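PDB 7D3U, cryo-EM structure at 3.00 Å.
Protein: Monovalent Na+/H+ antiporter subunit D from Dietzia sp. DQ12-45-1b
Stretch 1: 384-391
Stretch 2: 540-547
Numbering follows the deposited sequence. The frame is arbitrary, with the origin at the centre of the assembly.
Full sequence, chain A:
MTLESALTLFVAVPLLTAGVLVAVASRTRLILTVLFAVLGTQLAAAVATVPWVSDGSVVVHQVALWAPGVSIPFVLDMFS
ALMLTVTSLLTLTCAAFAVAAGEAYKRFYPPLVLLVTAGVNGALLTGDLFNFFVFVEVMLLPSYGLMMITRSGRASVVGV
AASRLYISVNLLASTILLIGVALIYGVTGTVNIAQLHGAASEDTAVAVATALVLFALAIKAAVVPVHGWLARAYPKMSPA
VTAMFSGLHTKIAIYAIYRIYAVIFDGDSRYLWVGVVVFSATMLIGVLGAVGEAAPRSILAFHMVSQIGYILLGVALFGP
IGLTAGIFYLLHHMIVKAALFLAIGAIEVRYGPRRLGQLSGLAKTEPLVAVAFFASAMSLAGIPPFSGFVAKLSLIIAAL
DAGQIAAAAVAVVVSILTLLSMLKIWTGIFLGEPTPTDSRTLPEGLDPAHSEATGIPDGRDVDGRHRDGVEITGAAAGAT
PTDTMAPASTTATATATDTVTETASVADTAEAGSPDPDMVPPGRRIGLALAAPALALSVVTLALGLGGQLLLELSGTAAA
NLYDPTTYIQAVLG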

ATOM      1  N   PRO A 384     -23.573  13.433   2.681  1.00 76.38           N
ATOM      2  CA  PRO A 384     -24.800  12.631   2.534  1.00 76.38           C
ATOM      3  C   PRO A 384     -25.103  12.186   1.111  1.00 76.38           C
ATOM      4  O   PRO A 384     -25.393  10.999   0.904  1.00 76.38           O
ATOM      5  CB  PRO A 384     -25.882  13.572   3.069  1.00 76.38           C
ATOM      6  CG  PRO A 384     -25.171  14.359   4.124  1.00 76.38           C
ATOM      7  CD  PRO A 384     -23.684  14.344   3.830  1.00 76.38           C
ATOM      8  N   PRO A 385     -25.082  13.081   0.097  1.00 76.48           N
ATOM      9  CA  PRO A 385     -25.533  12.646  -1.236  1.00 76.48           C
ATOM     10  C   PRO A 385     -24.760  11.466  -1.809  1.00 76.48           C
ATOM     11  O   PRO A 385     -25.116  10.959  -2.877  1.00 76.48           O
ATOM     12  CB  PRO A 385     -25.344  13.901  -2.101  1.00 76.48           C
ATOM     13  CG  PRO A 385     -24.394  14.748  -1.356  1.00 76.48           C
ATOM     14  CD  PRO A 385     -24.700  14.504   0.079  1.00 76.48           C
ATOM     15  N   PHE A 386     -23.713  11.011  -1.118  1.00 74.97           N
ATOM     16  CA  PHE A 386     -22.881   9.930  -1.632  1.00 74.97           C
ATOM     17  C   PHE A 386     -22.777   8.770  -0.651  1.00 74.97           C
ATOM     18  O   PHE A 386     -23.454   8.759   0.383  1.00 74.97           O
ATOM     19  CB  PHE A 386     -21.495  10.463  -1.978  1.00 74.97           C
ATOM     20  CG  PHE A 386     -21.518  11.557  -2.997  1.00 74.97           C
ATOM     21  CD1 PHE A 386     -21.594  11.261  -4.344  1.00 74.97           C
ATOM     22  CD2 PHE A 386     -21.475  12.881  -2.607  1.00 74.97           C
ATOM     23  CE1 PHE A 386     -21.623  12.267  -5.280  1.00 74.97           C
ATOM     24  CE2 PHE A 386     -21.500  13.890  -3.540  1.00 74.97           C
ATOM     25  CZ  PHE A 386     -21.574  13.583  -4.878  1.00 74.97           C
ATOM     26  N   SER A 387     -21.932   7.788  -0.966  1.00 74.06           N
ATOM     27  CA  SER A 387     -21.883   6.560  -0.180  1.00 74.06           C
ATOM     28  C   SER A 387     -21.170   6.765   1.150  1.00 74.06           C
ATOM     29  O   SER A 387     -21.653   6.311   2.193  1.00 74.06           O
ATOM     30  CB  SER A 387     -21.194   5.453  -0.976  1.00 74.06           C
ATOM     31  OG  SER A 387     -21.100   4.272  -0.204  1.00 74.06           O
ATOM     32  N   GLY A 388     -20.018   7.435   1.130  1.00 73.38           N
ATOM     33  CA  GLY A 388     -19.196   7.605   2.313  1.00 73.38           C
ATOM     34  C   GLY A 388     -19.923   8.112   3.537  1.00 73.38           C
ATOM     35  O   GLY A 388     -19.493   7.873   4.669  1.00 73.38           O
ATOM     36  N   PHE A 389     -21.037   8.809   3.320  1.00 73.35           N
ATOM     37  CA  PHE A 389     -21.853   9.251   4.442  1.00 73.35           C
ATOM     38  C   PHE A 389     -22.453   8.063   5.177  1.00 73.35           C
ATOM     39  O   PHE A 389     -22.441   8.017   6.409  1.00 73.35           O
ATOM     40  CB  PHE A 389     -22.945  10.192   3.952  1.00 73.35           C
ATOM     41  CG  PHE A 389     -24.275   9.984   4.618  1.00 73.35           C
ATOM     42  CD1 PHE A 389     -24.508  10.457   5.898  1.00 73.35           C
ATOM     43  CD2 PHE A 389     -25.295   9.327   3.956  1.00 73.35           C
ATOM     44  CE1 PHE A 389     -25.729  10.270   6.507  1.00 73.35           C
ATOM     45  CE2 PHE A 389     -26.516   9.136   4.559  1.00 73.35           C
ATOM     46  CZ  PHE A 389     -26.735   9.607   5.837  1.00 73.35           C
ATOM     47  N   VAL A 390     -22.997   7.098   4.434  1.00 72.24           N
ATOM     48  CA  VAL A 390     -23.540   5.897   5.061  1.00 72.24           C
ATOM     49  C   VAL A 390     -22.458   5.171   5.845  1.00 72.24           C
ATOM     50  O   VAL A 390     -22.675   4.740   6.985  1.00 72.24           O
ATOM     51  CB  VAL A 390     -24.175   4.980   4.000  1.00 72.24           C
ATOM     52  CG1 VAL A 390     -24.977   3.888   4.669  1.00 72.24           C
ATOM     53  CG2 VAL A 390     -25.047   5.788   3.059  1.00 72.24           C
ATOM     54  N   ALA A 391     -21.272   5.034   5.251  1.00 72.62           N
ATOM     55  CA  ALA A 391     -20.176   4.341   5.916  1.00 72.62           C
ATOM     56  C   ALA A 391     -19.789   5.041   7.210  1.00 72.62           C
ATOM     57  O   ALA A 391     -19.718   4.412   8.272  1.00 72.62           O
ATOM     58  CB  ALA A 391     -18.974   4.243   4.979  1.00 72.62           C
ATOM     59  N   VAL A 540     -21.039   4.894  -9.029  1.00 73.53           N
ATOM     60  CA  VAL A 540     -21.215   3.776  -8.112  1.00 73.53           C
ATOM     61  C   VAL A 540     -21.233   4.275  -6.676  1.00 73.53           C
ATOM     62  O   VAL A 540     -22.045   3.828  -5.859  1.00 73.53           O
ATOM     63  CB  VAL A 540     -20.116   2.722  -8.333  1.00 73.53           C
ATOM     64  CG1 VAL A 540     -20.278   1.578  -7.356  1.00 73.53           C
ATOM     65  CG2 VAL A 540     -20.163   2.207  -9.756  1.00 73.53           C
ATOM     66  N   THR A 541     -20.356   5.223  -6.347  1.00 73.69           N
ATOM     67  CA  THR A 541     -20.333   5.788  -5.005  1.00 73.69           C
ATOM     68  C   THR A 541     -21.503   6.722  -4.738  1.00 73.69           C
ATOM     69  O   THR A 541     -21.646   7.196  -3.607  1.00 73.69           O
ATOM     70  CB  THR A 541     -19.022   6.531  -4.766  1.00 73.69           C
ATOM     71  OG1 THR A 541     -18.949   6.934  -3.394  1.00 73.69           O
ATOM     72  CG2 THR A 541     -18.946   7.759  -5.647  1.00 73.69           C
ATOM     73  N   LEU A 542     -22.329   7.009  -5.741  1.00 73.56           N
ATOM     74  CA  LEU A 542     -23.579   7.729  -5.546  1.00 73.56           C
ATOM     75  C   LEU A 542     -24.780   6.797  -5.543  1.00 73.56           C
ATOM     76  O   LEU A 542     -25.732   7.015  -4.786  1.00 73.56           O
ATOM     77  CB  LEU A 542     -23.755   8.792  -6.632  1.00 73.56           C
ATOM     78  CG  LEU A 542     -24.923   9.763  -6.467  1.00 73.56           C
ATOM     79  CD1 LEU A 542     -24.561  11.124  -7.026  1.00 73.56           C
ATOM     80  CD2 LEU A 542     -26.162   9.219  -7.152  1.00 73.56           C
ATOM     81  N   ALA A 543     -24.750   5.756  -6.378  1.00 75.64           N
ATOM     82  CA  ALA A 543     -25.776   4.726  -6.308  1.00 75.64           C
ATOM     83  C   ALA A 543     -25.729   3.991  -4.977  1.00 75.64           C
ATOM     84  O   ALA A 543     -26.770   3.561  -4.470  1.00 75.64           O
ATOM     85  CB  ALA A 543     -25.616   3.743  -7.466  1.00 75.64           C
ATOM     86  N   LEU A 544     -24.539   3.845  -4.395  1.00 75.13           N
ATOM     87  CA  LEU A 544     -24.390   3.260  -3.070  1.00 75.13           C
ATOM     88  C   LEU A 544     -24.746   4.232  -1.956  1.00 75.13           C
ATOM     89  O   LEU A 544     -24.893   3.805  -0.807  1.00 75.13           O
ATOM     90  CB  LEU A 544     -22.957   2.766  -2.869  1.00 75.13           C
ATOM     91  CG  LEU A 544     -22.533   1.559  -3.701  1.00 75.13           C
ATOM     92  CD1 LEU A 544     -21.134   1.118  -3.312  1.00 75.13           C
ATOM     93  CD2 LEU A 544     -23.526   0.423  -3.531  1.00 75.13           C
ATOM     94  N   GLY A 545     -24.877   5.518  -2.265  1.00 79.02           N
ATOM     95  CA  GLY A 545     -25.297   6.492  -1.281  1.00 79.02           C
ATOM     96  C   GLY A 545     -26.801   6.623  -1.241  1.00 79.02           C
ATOM     97  O   GLY A 545     -27.407   6.574  -0.167  1.00 79.02           O
ATOM     98  N   LEU A 546     -27.419   6.788  -2.411  1.00 80.41           N
ATOM     99  CA  LEU A 546     -28.876   6.831  -2.472  1.00 80.41           C
ATOM    100  C   LEU A 546     -29.467   5.475  -2.112  1.00 80.41           C
ATOM    101  O   LEU A 546     -30.205   5.346  -1.129  1.00 80.41           O
ATOM    102  CB  LEU A 546     -29.334   7.276  -3.861  1.00 80.41           C
ATOM    103  CG  LEU A 546     -28.961   8.702  -4.272  1.00 80.41           C
ATOM    104  CD1 LEU A 546     -29.809   9.151  -5.448  1.00 80.41           C
ATOM    105  CD2 LEU A 546     -29.113   9.660  -3.104  1.00 80.41           C
ATOM    106  N   GLY A 547     -29.154   4.449  -2.897  1.00 79.47           N
ATOM    107  CA  GLY A 547     -29.500   3.098  -2.509  1.00 79.47           C
ATOM    108  C   GLY A 547     -28.343   2.409  -1.816  1.00 79.47           C
ATOM    109  O   GLY A 547     -27.462   1.850  -2.473  1.00 79.47           O
TER

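The backbones of the two stretches touch: the CA of Ser387 lies 3.6 Å from the CA of Gly545, a spacing that leaves no room for a side chain between them. Gly545 makes this possible. A CB built on it would point toward the other stretch and fall 2.3 Å from Phe386 C and 2.8 Å from Ser387 N, a clash with both. The bare CA instead sits 3.4 Å from Phe386 O, in a CA-H...O contact, so the glycine supplies a weakly polarised C-H where any CB would collide.

The helices themselves stand farther apart. Their axes approach to 7.9 Å and cross at 50°. The contact involves the loop residues Pro385 and Phe386 together with Ser387 and Val390.

The second helix is kinked, with the N atoms of Leu542 and of Gly545 itself lacking a bond to the turn before. The carbonyl of Thr541 accepts a hydrogen bond from the first stretch, Ser387 N to Thr541 O at 2.7 Å. The distance is short, but the 126° angle at the hydrogen makes the bond weak. The same oxygen lies at the edge of the Phe386 ring, near its plane. Thr541 OG1 is hydrogen-bonded elsewhere in the structure; it also packs 3.6 Å from Ser387 CB.

Side chains add further contacts. Phe386 CE1 meets Leu542 CD1 at 3.6 Å, an apolar pair with the leucine methyl approaching the ring obliquely, while Leu542 CG lies 3.8 Å from Pro385 O. Ser387, with chi1 in t, places its OG 3.6 Å from Leu544 CB, a van der Waals contact. Val390, one turn on, points its CB toward the partner, and its CG2 rests 4.1 Å from Gly545 O. The rule is compact: glycine where the backbones' CA atoms come nearest, backbone polar contacts beside it, one apolar side-chain pair nearby.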